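Catechol 1,2-dioxygenase (Acinetobacter sp., PDB 1DMH) catalyses the intradiol cleavage of catechol by dioxygen to cis,cis-muconate, using one ferric ion in each subunit of a homodimer. Local coordinates at residues F163-F167 with F176-R180; Y190-T194 with N277-G281; I97-T101 with F288-T293. All coordinates share one frame. Numbering follows the deposited sequence.

Contact 1: residues F163-F167 with F176-R180. With FE (Fe (III) ion), chain C; MCT (4-methylcatechol), chain D.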
loop_
_atom_site.group_PDB
_atom_site.type_symbol
_atom_site.label_atom_id
_atom_site.label_comp_id
_atom_site.label_asym_id
_atom_site.label_seq_id
_atom_site.Cartn_x
_atom_site.Cartn_y
_atom_site.Cartn_z
ATOM N N PHE A 163 23.891 -8.126 -0.691
ATOM C CA PHE A 163 23.022 -8.375 0.458
ATOM C C PHE A 163 23.574 -7.802 1.761
ATOM O O PHE A 163 24.788 -7.790 1.990
ATOM C CB PHE A 163 22.802 -9.879 0.636
ATOM C CG PHE A 163 22.136 -10.515 -0.522
ATOM C CD1 PHE A 163 21.203 -9.803 -1.273
ATOM C CD2 PHE A 163 22.450 -11.809 -0.887
ATOM C CE1 PHE A 163 20.586 -10.373 -2.390
ATOM C CE2 PHE A 163 21.848 -12.392 -1.995
ATOM C CZ PHE A 163 20.907 -11.665 -2.753
ATOM N N TYR A 164 22.649 -7.344 2.604
ATOM C CA TYR A 164 22.956 -6.774 3.909
ATOM C C TYR A 164 22.596 -7.772 4.992
ATOM O O TYR A 164 21.672 -8.578 4.815
ATOM C CB TYR A 164 22.114 -5.521 4.184
ATOM C CG TYR A 164 22.446 -4.283 3.374
ATOM C CD1 TYR A 164 22.063 -4.153 2.026
ATOM C CD2 TYR A 164 23.118 -3.220 3.971
ATOM C CE1 TYR A 164 22.349 -2.982 1.310
ATOM C CE2 TYR A 164 23.403 -2.068 3.283
ATOM C CZ TYR A 164 23.024 -1.953 1.962
ATOM O OH TYR A 164 23.362 -0.808 1.309
ATOM N N SER A 165 23.303 -7.708 6.119
ATOM C CA SER A 165 22.978 -8.578 7.231
ATOM C C SER A 165 21.582 -8.151 7.704
ATOM O O SER A 165 21.206 -6.975 7.577
ATOM C CB SER A 165 24.024 -8.453 8.363
ATOM O OG SER A 165 24.147 -7.150 8.879
ATOM N N HIS A 166 20.817 -9.120 8.216
ATOM C CA HIS A 166 19.457 -8.916 8.705
ATOM C C HIS A 166 18.432 -8.792 7.569
ATOM O O HIS A 166 17.233 -8.762 7.817
ATOM C CB HIS A 166 19.413 -7.710 9.644
ATOM C CG HIS A 166 20.307 -7.860 10.835
ATOM N ND1 HIS A 166 20.031 -8.730 11.869
ATOM C CD2 HIS A 166 21.533 -7.347 11.099
ATOM C CE1 HIS A 166 21.047 -8.745 12.716
ATOM N NE2 HIS A 166 21.971 -7.916 12.273
ATOM N N PHE A 167 18.896 -8.723 6.325
ATOM C CA PHE A 167 17.990 -8.643 5.170
ATOM C C PHE A 167 18.537 -9.514 4.048
ATOM O O PHE A 167 18.246 -9.273 2.878
ATOM C CB PHE A 167 17.847 -7.210 4.631
ATOM C CG PHE A 167 17.390 -6.224 5.649
ATOM C CD1 PHE A 167 16.034 -6.043 5.891
ATOM C CD2 PHE A 167 18.314 -5.494 6.399
ATOM C CE1 PHE A 167 15.592 -5.151 6.868
ATOM C CE2 PHE A 167 17.884 -4.597 7.379
ATOM C CZ PHE A 167 16.519 -4.427 7.615
ATOM N N PHE A 176 24.782 -8.252 12.609
ATOM C CA PHE A 176 25.580 -7.032 12.427
ATOM C C PHE A 176 26.827 -7.154 11.533
ATOM O O PHE A 176 27.742 -6.336 11.628
ATOM C CB PHE A 176 25.981 -6.430 13.781
ATOM C CG PHE A 176 24.816 -6.075 14.646
ATOM C CD1 PHE A 176 24.047 -4.953 14.366
ATOM C CD2 PHE A 176 24.437 -6.904 15.702
ATOM C CE1 PHE A 176 22.903 -4.662 15.126
ATOM C CE2 PHE A 176 23.298 -6.625 16.474
ATOM C CZ PHE A 176 22.531 -5.505 16.185
ATOM N N ASN A 177 26.859 -8.169 10.670
ATOM C CA ASN A 177 27.978 -8.324 9.759
ATOM C C ASN A 177 27.954 -7.056 8.886
ATOM O O ASN A 177 26.885 -6.660 8.398
ATOM C CB ASN A 177 27.789 -9.554 8.867
ATOM C CG ASN A 177 29.026 -9.869 8.033
ATOM O OD1 ASN A 177 28.919 -10.396 6.919
ATOM N ND2 ASN A 177 30.199 -9.578 8.573
ATOM N N MET A 178 29.125 -6.428 8.727
ATOM C CA MET A 178 29.318 -5.203 7.941
ATOM C C MET A 178 28.502 -4.009 8.458
ATOM O O MET A 178 28.058 -3.160 7.686
ATOM C CB MET A 178 29.007 -5.489 6.470
ATOM C CG MET A 178 29.906 -6.615 5.874
ATOM S SD MET A 178 29.436 -7.074 4.184
ATOM C CE MET A 178 27.709 -7.536 4.471
ATOM N N ARG A 179 28.319 -3.951 9.779
ATOM C CA ARG A 179 27.589 -2.870 10.436
ATOM C C ARG A 179 28.345 -2.550 11.741
ATOM O O ARG A 179 28.438 -3.406 12.618
ATOM C CB ARG A 179 26.153 -3.306 10.791
ATOM C CG ARG A 179 25.220 -3.629 9.619
ATOM C CD ARG A 179 23.886 -4.200 10.138
ATOM N NE ARG A 179 22.949 -4.579 9.076
ATOM C CZ ARG A 179 22.257 -3.711 8.334
ATOM N NH1 ARG A 179 22.392 -2.398 8.536
ATOM N NH2 ARG A 179 21.411 -4.160 7.408
ATOM N N ARG A 180 28.873 -1.334 11.877
ATOM C CA ARG A 180 29.590 -0.955 13.094
ATOM C C ARG A 180 29.388 0.511 13.453
ATOM O O ARG A 180 29.021 1.332 12.601
ATOM C CB ARG A 180 31.099 -1.175 12.931
ATOM C CG ARG A 180 31.586 -2.612 12.834
ATOM C CD ARG A 180 31.372 -3.401 14.125
ATOM N NE ARG A 180 31.941 -4.735 13.992
ATOM C CZ ARG A 180 31.359 -5.765 13.383
ATOM N NH1 ARG A 180 30.131 -5.662 12.887
ATOM N NH2 ARG A 180 31.993 -6.935 13.322
HETATM FE FE FE C . 22.333 0.671 0.646
HETATM C C1 MCT D . 17.681 1.226 -1.273
HETATM C C2 MCT D . 18.626 1.944 -0.521
HETATM C C3 MCT D . 19.819 1.289 -0.148
HETATM O O3 MCT D . 20.752 1.977 0.584
HETATM C C4 MCT D . 20.073 -0.025 -0.503
HETATM O O4 MCT D . 21.254 -0.611 -0.117
HETATM C C5 MCT D . 19.167 -0.744 -1.236
HETATM C C6 MCT D . 17.903 -0.077 -1.642
HETATM C C MCT D . 16.369 1.918 -1.689
HETATM O O HOH W 1 25.172 -5.463 6.185
HETATM O O HOH W 2 19.813 0.569 1.175
#
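Two type II beta turns, Tyr164 to Phe167 and Phe176 to Arg179, meet largely through polar atoms of Ser165, His166 and Arg179. The Arg179 guanidinium lies along the first turn: its NH2 donates to Ser165 O at 2.8 Å, its NE to Ser165 OG at 2.8 Å and, weakly, to Ser165 O at 3.3 Å. NH1 has its acceptor at Leu109 O. Ser165 OG donates in turn to Asn177 O at 2.8 Å, and that same carbonyl takes a second hydrogen bond, of 3.0 Å, from water 1, which accepts from Ser165 N at 2.9 Å. The first turn leads straight from the intradiol dioxygenase iron site, where Tyr164 OH binds Fe(III) at 1.9 Å and lies 2.6 Å from 4-methylcatechol O4; His224 and His226 are further protein ligands. Through its bonds to Ser165 the buried arginine links the residue next to Tyr164 to the start of strand 179-183; Arg179 NH2 also packs 3.6 Å from Tyr164 CB. At the His166 end, Phe176 N donates to His166 NE2 at 2.9 Å, and the imidazole edge points at the face of the Phe176 ring in an edge-to-face pair, centroids 5.1 Å apart and planes at 60°.

Contact 2: residues Y190-T194 with N277-G281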
loop_
_atom_site.group_PDB
_atom_site.type_symbol
_atom_site.label_atom_id
_atom_site.label_comp_id
_atom_site.label_asym_id
_atom_site.label_seq_id
_atom_site.Cartn_x
_atom_site.Cartn_y
_atom_site.Cartn_z
ATOM N N TYR A 190 38.402 7.925 12.092
ATOM C CA TYR A 190 37.739 6.622 12.164
ATOM C C TYR A 190 38.450 5.788 11.110
ATOM O O TYR A 190 38.946 6.314 10.109
ATOM C CB TYR A 190 36.239 6.738 11.844
ATOM C CG TYR A 190 35.918 7.043 10.385
ATOM C CD1 TYR A 190 35.916 8.356 9.907
ATOM C CD2 TYR A 190 35.666 6.018 9.481
ATOM C CE1 TYR A 190 35.677 8.643 8.558
ATOM C CE2 TYR A 190 35.423 6.292 8.131
ATOM C CZ TYR A 190 35.429 7.606 7.676
ATOM O OH TYR A 190 35.204 7.878 6.340
ATOM N N ARG A 191 38.543 4.497 11.340
ATOM C CA ARG A 191 39.192 3.650 10.378
ATOM C C ARG A 191 38.557 2.290 10.492
ATOM O O ARG A 191 38.356 1.783 11.599
ATOM C CB ARG A 191 40.680 3.571 10.683
ATOM C CG ARG A 191 41.460 2.671 9.751
ATOM C CD ARG A 191 42.917 2.650 10.167
ATOM N NE ARG A 191 43.670 1.564 9.534
ATOM C CZ ARG A 191 44.382 1.682 8.412
ATOM N NH1 ARG A 191 44.469 2.868 7.798
ATOM N NH2 ARG A 191 45.030 0.613 7.920
ATOM N N VAL A 192 38.183 1.706 9.363
ATOM C CA VAL A 192 37.603 0.383 9.429
ATOM C C VAL A 192 38.197 -0.502 8.388
ATOM O O VAL A 192 38.682 -0.029 7.362
ATOM C CB VAL A 192 36.073 0.373 9.204
ATOM C CG1 VAL A 192 35.417 1.121 10.273
ATOM C CG2 VAL A 192 35.724 0.975 7.855
ATOM N N ARG A 193 38.192 -1.791 8.685
ATOM C CA ARG A 193 38.632 -2.779 7.726
ATOM C C ARG A 193 37.334 -3.549 7.379
ATOM O O ARG A 193 36.626 -4.027 8.273
ATOM C CB ARG A 193 39.676 -3.727 8.327
ATOM C CG ARG A 193 39.879 -4.937 7.437
ATOM C CD ARG A 193 40.971 -5.883 7.902
ATOM N NE ARG A 193 40.886 -7.084 7.082
ATOM C CZ ARG A 193 41.786 -8.058 7.069
ATOM N NH1 ARG A 193 42.848 -7.975 7.838
ATOM N NH2 ARG A 193 41.617 -9.105 6.272
ATOM N N THR A 194 37.003 -3.633 6.091
ATOM C CA THR A 194 35.805 -4.348 5.685
ATOM C C THR A 194 36.056 -4.888 4.264
ATOM O O THR A 194 37.207 -5.188 3.926
ATOM C CB THR A 194 34.581 -3.412 5.736
ATOM O OG1 THR A 194 33.399 -4.169 5.483
ATOM C CG2 THR A 194 34.705 -2.286 4.727
ATOM N N ASN A 277 49.697 -1.796 6.349
ATOM C CA ASN A 277 48.302 -1.800 6.806
ATOM C C ASN A 277 47.966 -3.160 7.387
ATOM O O ASN A 277 46.820 -3.452 7.702
ATOM C CB ASN A 277 47.378 -1.511 5.619
ATOM C CG ASN A 277 47.532 -0.097 5.099
ATOM O OD1 ASN A 277 46.983 0.838 5.674
ATOM N ND2 ASN A 277 48.307 0.070 4.027
ATOM N N ASP A 278 49.002 -3.975 7.532
ATOM C CA ASP A 278 48.903 -5.333 8.036
ATOM C C ASP A 278 47.677 -6.119 7.582
ATOM O O ASP A 278 46.824 -6.499 8.371
ATOM C CB ASP A 278 49.066 -5.374 9.573
ATOM C CG ASP A 278 48.211 -4.342 10.297
ATOM O OD1 ASP A 278 48.370 -3.129 10.018
ATOM O OD2 ASP A 278 47.391 -4.740 11.165
ATOM N N VAL A 279 47.603 -6.352 6.279
ATOM C CA VAL A 279 46.538 -7.155 5.709
ATOM C C VAL A 279 47.257 -8.357 5.115
ATOM O O VAL A 279 48.489 -8.418 5.144
ATOM C CB VAL A 279 45.714 -6.389 4.630
ATOM C CG1 VAL A 279 44.898 -5.294 5.295
ATOM C CG2 VAL A 279 46.630 -5.803 3.574
ATOM N N GLU A 280 46.503 -9.301 4.565
ATOM C CA GLU A 280 47.084 -10.533 4.031
ATOM C C GLU A 280 47.289 -10.604 2.523
ATOM O O GLU A 280 47.636 -11.663 1.998
ATOM C CB GLU A 280 46.214 -11.726 4.462
ATOM C CG GLU A 280 45.897 -11.808 5.987
ATOM C CD GLU A 280 44.926 -10.704 6.493
ATOM O OE1 GLU A 280 43.820 -10.571 5.902
ATOM O OE2 GLU A 280 45.265 -9.993 7.484
ATOM N N GLY A 281 47.069 -9.498 1.821
ATOM C CA GLY A 281 47.232 -9.503 0.378
ATOM C C GLY A 281 46.749 -8.192 -0.196
ATOM O O GLY A 281 46.481 -7.282 0.565
HETATM O O HOH W 3 44.000 -6.120 9.060
#
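This is a polar surface contact in which two arginines of strand 189-195 reach across to the loop that follows helix 271-276. That helix ends in a Schellman motif, with Asp278, at positive phi, as its C-prime residue: Val279 N pairs with Ile274 O and Asp278 N with Lys275 O. The chain then runs on towards strand 283-291 of the same mixed sheet. The backbones stay well apart, the nearest CA atoms, those of Arg193 and Val279, being 9.3 Å from each other, and long side chains bridge the gap.

Alternation along the strand sorts its residues. Arg191 and Arg193 point toward the loop, whereas Tyr190, Val192 and Thr194 are buried and do not touch it; Tyr190 and Val192 pack on Leu136 and Ile182 of neighbouring strands. Both arginines are extended, with chi1 to chi3 all t, which carries their guanidinium groups to the loop. Arg191 NH2 donates to Asn277 OD1 at 3.0 Å, while the other end of that amide, ND2, bonds back to Ala273 O in the helix.

Arg193 forms a salt bridge with Glu280, in which NH2 meets OE1 at 2.7 Å and NH1 meets OE2 at 3.2 Å, in a two-pronged, end-on pairing. The methyl CG1 of Val279 lies over one face of this guanidinium, 4.2 Å from NH1. Water 3 completes the link, accepting from Arg193 NH1 at 2.5 Å and donating to Asp278 O at 2.9 Å.

Contact 3: residues I97-T101 with F288-T293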
loop_
_atom_site.group_PDB
_atom_site.type_symbol
_atom_site.label_atom_id
_atom_site.label_comp_id
_atom_site.label_asym_id
_atom_site.label_seq_id
_atom_site.Cartn_x
_atom_site.Cartn_y
_atom_site.Cartn_z
ATOM N N ILE A 97 22.609 27.808 5.967
ATOM C CA ILE A 97 23.426 26.683 6.426
ATOM C C ILE A 97 24.110 26.065 5.223
ATOM O O ILE A 97 23.463 25.441 4.381
ATOM C CB ILE A 97 22.571 25.583 7.105
ATOM C CG1 ILE A 97 21.871 26.144 8.338
ATOM C CG2 ILE A 97 23.442 24.406 7.481
ATOM C CD1 ILE A 97 20.957 25.160 9.012
ATOM N N GLU A 98 25.419 26.239 5.138
ATOM C CA GLU A 98 26.179 25.676 4.030
ATOM C C GLU A 98 26.516 24.232 4.441
ATOM O O GLU A 98 27.279 24.030 5.392
ATOM C CB GLU A 98 27.441 26.530 3.826
ATOM C CG GLU A 98 28.255 26.263 2.564
ATOM C CD GLU A 98 29.138 25.034 2.672
ATOM O OE1 GLU A 98 28.597 23.918 2.816
ATOM O OE2 GLU A 98 30.383 25.188 2.616
ATOM N N ASN A 99 25.926 23.236 3.760
ATOM C CA ASN A 99 26.183 21.809 4.059
ATOM C C ASN A 99 27.472 21.303 3.386
ATOM O O ASN A 99 27.444 20.898 2.209
ATOM C CB ASN A 99 25.015 20.915 3.582
ATOM C CG ASN A 99 23.735 21.124 4.380
ATOM O OD1 ASN A 99 23.701 20.918 5.590
ATOM N ND2 ASN A 99 22.673 21.525 3.696
ATOM N N ALA A 100 28.584 21.305 4.132
ATOM C CA ALA A 100 29.861 20.861 3.591
ATOM C C ALA A 100 29.738 19.449 3.018
ATOM O O ALA A 100 30.035 19.236 1.846
ATOM C CB ALA A 100 30.933 20.912 4.664
ATOM N N THR A 101 29.325 18.481 3.828
ATOM C CA THR A 101 29.151 17.124 3.314
ATOM C C THR A 101 27.659 17.012 3.011
ATOM O O THR A 101 26.844 17.091 3.915
ATOM C CB THR A 101 29.544 16.053 4.351
ATOM O OG1 THR A 101 30.948 16.144 4.629
ATOM C CG2 THR A 101 29.226 14.669 3.823
ATOM N N PHE A 288 37.546 9.116 3.246
ATOM C CA PHE A 288 36.379 9.982 3.117
ATOM C C PHE A 288 36.194 10.740 4.414
ATOM O O PHE A 288 35.961 10.136 5.459
ATOM C CB PHE A 288 35.104 9.189 2.807
ATOM C CG PHE A 288 33.914 10.068 2.513
ATOM C CD1 PHE A 288 33.942 10.961 1.438
ATOM C CD2 PHE A 288 32.789 10.055 3.331
ATOM C CE1 PHE A 288 32.871 11.833 1.184
ATOM C CE2 PHE A 288 31.721 10.920 3.082
ATOM C CZ PHE A 288 31.773 11.810 2.001
ATOM N N ASP A 289 36.351 12.061 4.344
ATOM C CA ASP A 289 36.178 12.926 5.516
ATOM C C ASP A 289 34.777 13.489 5.472
ATOM O O ASP A 289 34.226 13.727 4.386
ATOM C CB ASP A 289 37.129 14.127 5.514
ATOM C CG ASP A 289 38.577 13.735 5.476
ATOM O OD1 ASP A 289 38.938 12.662 5.996
ATOM O OD2 ASP A 289 39.360 14.533 4.950
ATOM N N LEU A 290 34.211 13.715 6.652
ATOM C CA LEU A 290 32.873 14.281 6.754
ATOM C C LEU A 290 32.917 15.519 7.624
ATOM O O LEU A 290 33.603 15.539 8.641
ATOM C CB LEU A 290 31.894 13.274 7.359
ATOM C CG LEU A 290 31.732 12.014 6.511
ATOM C CD1 LEU A 290 32.807 11.043 6.949
ATOM C CD2 LEU A 290 30.343 11.379 6.677
ATOM N N LYS A 291 32.189 16.553 7.208
ATOM C CA LYS A 291 32.125 17.806 7.961
ATOM C C LYS A 291 30.676 17.993 8.397
ATOM O O LYS A 291 29.745 17.895 7.579
ATOM C CB LYS A 291 32.586 18.991 7.102
ATOM C CG LYS A 291 32.638 20.324 7.875
ATOM C CD LYS A 291 33.200 21.445 6.986
ATOM C CE LYS A 291 33.093 22.834 7.622
ATOM N NZ LYS A 291 33.903 22.937 8.854
ATOM N N LEU A 292 30.501 18.253 9.689
ATOM C CA LEU A 292 29.177 18.411 10.290
ATOM C C LEU A 292 28.663 19.860 10.407
ATOM O O LEU A 292 29.431 20.819 10.324
ATOM C CB LEU A 292 29.178 17.761 11.678
ATOM C CG LEU A 292 29.553 16.285 11.828
ATOM C CD1 LEU A 292 29.375 15.905 13.281
ATOM C CD2 LEU A 292 28.670 15.397 10.953
ATOM N N THR A 293 27.354 20.005 10.581
ATOM C CA THR A 293 26.758 21.322 10.746
ATOM C C THR A 293 26.239 21.446 12.186
ATOM O O THR A 293 25.894 20.449 12.843
ATOM C CB THR A 293 25.600 21.558 9.744
ATOM O OG1 THR A 293 24.605 20.548 9.920
ATOM C CG2 THR A 293 26.101 21.487 8.313
HETATM O O HOH W 4 27.446 18.326 6.243
HETATM O O HOH W 5 32.712 15.066 2.894
#
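A single direct hydrogen bond joins the two segments, which run nearly antiparallel, their end-to-end directions 166° apart: Lys291 N donates to Thr101 OG1 at 2.9 Å, with an N-H...O angle of 170°. A side chain thus takes up the backbone NH of Lys291 in strand 283-291.

Two waters extend this polar link. Water 4 donates to Thr101 O and to Lys291 O, both at 2.7 Å, and water 5 joins Thr101 OG1, 2.7 Å away, to Asp289 O, to which it donates at 2.5 Å. Thr101 is therefore tied to the strand through both its hydroxyl and its carbonyl.

The remaining contacts are van der Waals packing. Ala100 CB packs closely on Lys291 CD at 3.3 Å, while the lysine NZ continues past it to Asp142 O. Thr293 CG2 meets Ile97 CG2 at 4.0 Å and Asn99 OD1 at 3.7 Å; Thr293 OG1 is hydrogen-bonded to Arg235 NE, and Asn99 ND2 to Asp92 OD2. Thr101 CG2 touches Phe288 CZ at 4.2 Å.

The contact lays the linker from helix 80-94 to strand 111-112 along the end of strand 283-291, a strand of the catalytic domain's beta structure. Strand 133-141 pairs with that strand in parallel, and Leu237 of strand 237-243 touches both Thr101 and Leu290.

Overall arrangement
All three contacts reach the same mixed sheet of the catalytic domain. Along the chain, contact 3 spans the other two, and within that span contact 1 closes before contact 2 opens. The centres of contacts 1 and 2 lie about 18 Å apart; one segment of each reaches the successive strands 179-183 and 189-195, and Met178 CG approaches Thr194 OG1 at 4.3 Å. Contacts 2 and 3, with centres about 25 Å apart, meet at a probable hydrogen bond of 2.5 Å between Tyr190 OH and Phe288 O. Contacts 1 and 3, about 26 Å between centres, do not touch. Contact 1 borders the iron site; contacts 2 and 3 lie at the surface, contact 3 joining the linker after helix 80-94 to the sheet.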